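Local coordinates for protein NleG5-1 effector (Enterobacteria phage YYZ-2008, PDB 5VGC) that is an effector that probably has ubiquitin-protein transferase activity through a RING-like domain and binds calcium ions, at residues N158-N163 and A191-V196. The protein carries 1 engineered substitution. Sequence-based numbering, arbitrary orientation.
Sequences NSMNSN and AVSMIV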
loop_
_atom_site.group_PDB
_atom_site.type_symbol
_atom_site.label_atom_id
_atom_site.label_comp_id
_atom_site.label_asym_id
_atom_site.label_seq_id
_atom_site.Cartn_x
_atom_site.Cartn_y
_atom_site.Cartn_z
ATOM N N ASN A 158 -1.916 5.300 -25.804
ATOM C CA ASN A 158 -0.763 4.527 -25.372
ATOM C C ASN A 158 -0.333 4.777 -23.934
ATOM O O ASN A 158 0.310 3.928 -23.328
ATOM C CB ASN A 158 0.434 4.753 -26.306
ATOM C CG ASN A 158 0.282 4.033 -27.626
ATOM O OD1 ASN A 158 -0.831 3.600 -27.988
ATOM N ND2 ASN A 158 1.395 3.902 -28.360
ATOM N N SER A 159 -0.691 5.935 -23.393
ATOM C CA SER A 159 -0.420 6.284 -22.006
ATOM C C SER A 159 -1.293 7.471 -21.567
ATOM O O SER A 159 -2.018 8.038 -22.371
ATOM C CB SER A 159 1.065 6.600 -21.821
ATOM O OG SER A 159 1.378 7.890 -22.338
ATOM N N MET A 160 -1.205 7.842 -20.293
ATOM C CA MET A 160 -1.998 8.938 -19.730
ATOM C C MET A 160 -2.001 10.202 -20.592
ATOM O O MET A 160 -3.051 10.807 -20.786
ATOM C CB MET A 160 -1.532 9.278 -18.306
ATOM C CG MET A 160 -2.588 10.008 -17.483
ATOM S SD MET A 160 -4.135 9.091 -17.343
ATOM C CE MET A 160 -3.722 7.989 -15.985
ATOM N N ASN A 161 -0.835 10.589 -21.119
ATOM C CA ASN A 161 -0.693 11.822 -21.904
ATOM C C ASN A 161 -0.265 11.628 -23.370
ATOM O O ASN A 161 0.176 12.558 -24.008
ATOM C CB ASN A 161 0.301 12.751 -21.211
ATOM C CG ASN A 161 0.105 12.798 -19.715
ATOM O OD1 ASN A 161 1.054 12.583 -18.965
ATOM N ND2 ASN A 161 -1.126 13.073 -19.270
ATOM N N SER A 162 -0.420 10.424 -23.919
ATOM C CA SER A 162 0.057 10.135 -25.263
ATOM C C SER A 162 -0.953 10.697 -26.253
ATOM O O SER A 162 -2.177 10.643 -26.019
ATOM C CB SER A 162 0.223 8.648 -25.507
ATOM O OG SER A 162 0.713 8.444 -26.815
ATOM N N ASN A 163 -0.436 11.257 -27.339
ATOM C CA ASN A 163 -1.286 11.637 -28.468
ATOM C C ASN A 163 -1.602 10.480 -29.425
ATOM O O ASN A 163 -2.369 10.664 -30.369
ATOM C CB ASN A 163 -0.672 12.829 -29.170
ATOM C CG ASN A 163 -0.704 14.083 -28.309
ATOM O OD1 ASN A 163 -1.669 14.335 -27.603
ATOM N ND2 ASN A 163 0.340 14.871 -28.378
ATOM N N ALA A 191 -7.491 4.267 -17.322
ATOM C CA ALA A 191 -8.399 5.305 -16.808
ATOM C C ALA A 191 -9.226 5.938 -17.924
ATOM O O ALA A 191 -8.739 6.022 -19.052
ATOM C CB ALA A 191 -7.575 6.377 -16.116
ATOM N N VAL A 192 -10.449 6.403 -17.607
ATOM C CA VAL A 192 -11.374 6.994 -18.604
ATOM C C VAL A 192 -10.731 7.883 -19.678
ATOM O O VAL A 192 -11.003 7.719 -20.888
ATOM C CB VAL A 192 -12.563 7.818 -18.004
ATOM C CG1 VAL A 192 -13.799 6.976 -17.844
ATOM C CG2 VAL A 192 -12.204 8.512 -16.712
ATOM N N SER A 193 -9.879 8.807 -19.248
ATOM C CA SER A 193 -9.269 9.758 -20.177
ATOM C C SER A 193 -8.439 9.071 -21.289
ATOM O O SER A 193 -8.249 9.648 -22.365
ATOM C CB SER A 193 -8.427 10.767 -19.415
ATOM O OG SER A 193 -7.536 10.064 -18.603
ATOM N N MET A 194 -7.963 7.850 -21.028
ATOM C CA MET A 194 -7.287 7.053 -22.072
ATOM C C MET A 194 -8.209 6.538 -23.186
ATOM O O MET A 194 -7.707 6.225 -24.282
ATOM C CB MET A 194 -6.528 5.869 -21.461
ATOM C CG MET A 194 -5.358 6.258 -20.571
ATOM S SD MET A 194 -4.816 4.838 -19.600
ATOM C CE MET A 194 -3.654 5.643 -18.519
ATOM N N ILE A 195 -9.521 6.448 -22.903
ATOM C CA ILE A 195 -10.497 5.896 -23.843
ATOM C C ILE A 195 -10.999 7.047 -24.668
ATOM O O ILE A 195 -11.280 8.105 -24.113
ATOM C CB ILE A 195 -11.723 5.257 -23.160
ATOM C CG1 ILE A 195 -11.317 4.372 -21.989
ATOM C CG2 ILE A 195 -12.531 4.424 -24.136
ATOM C CD1 ILE A 195 -10.425 3.235 -22.351
ATOM N N VAL A 196 -11.096 6.855 -25.983
ATOM C CA VAL A 196 -11.516 7.933 -26.889
ATOM C C VAL A 196 -12.407 7.413 -28.004
ATOM O O VAL A 196 -12.276 6.254 -28.417
ATOM C CB VAL A 196 -10.301 8.691 -27.497
ATOM C CG1 VAL A 196 -9.497 9.389 -26.413
ATOM C CG2 VAL A 196 -9.380 7.773 -28.280
#
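Met160 sets CG anti to its backbone N (chi1 -159°) and then bends at chi2 and again at chi3, whereas Met194 holds CG beside its own backbone N (chi1 -66°) and runs extended beyond it. The two side chains cross at about a right angle and meet through their methyl ends, Met160 CE lying 3.5 Å from Met194 CE. Met194 CE is also 3.7 Å from Met160 SD, and Met160 CE reaches Ala191 CB at 4.2 Å. Beside this apolar patch Met160 SD approaches Ser193 OG at 3.8 Å, a van der Waals neighbour. No hydrogen bond links the two segments, and together they bury just 185 Å². A type I turn, closed by Ser162 N to Ser159 O, presents Met160 at its second position; opposite, Met194 N bonds to Ala191 O and Ile195 N to Val192 O. Ala191 and Ser193 point CB toward the 158-163 loop, and Met194 reaches it through its extended chain. A weak bond from Ala191 N to Met194 SD (3.6 Å) runs within 191-196. Glu188 accepts the backbone N-H of Met160, and Asn54 of the second subunit packs on Met160, Ala191 and Ser193. Within the RING-like region, the contact joins the hairpin loop between strands 152-157 and 164-169 to the turn leading into the short, weakly bonded strand at about 195-196, which pairs antiparallel with 152-157, while helix 111-125 packs against Val192 and Ile195.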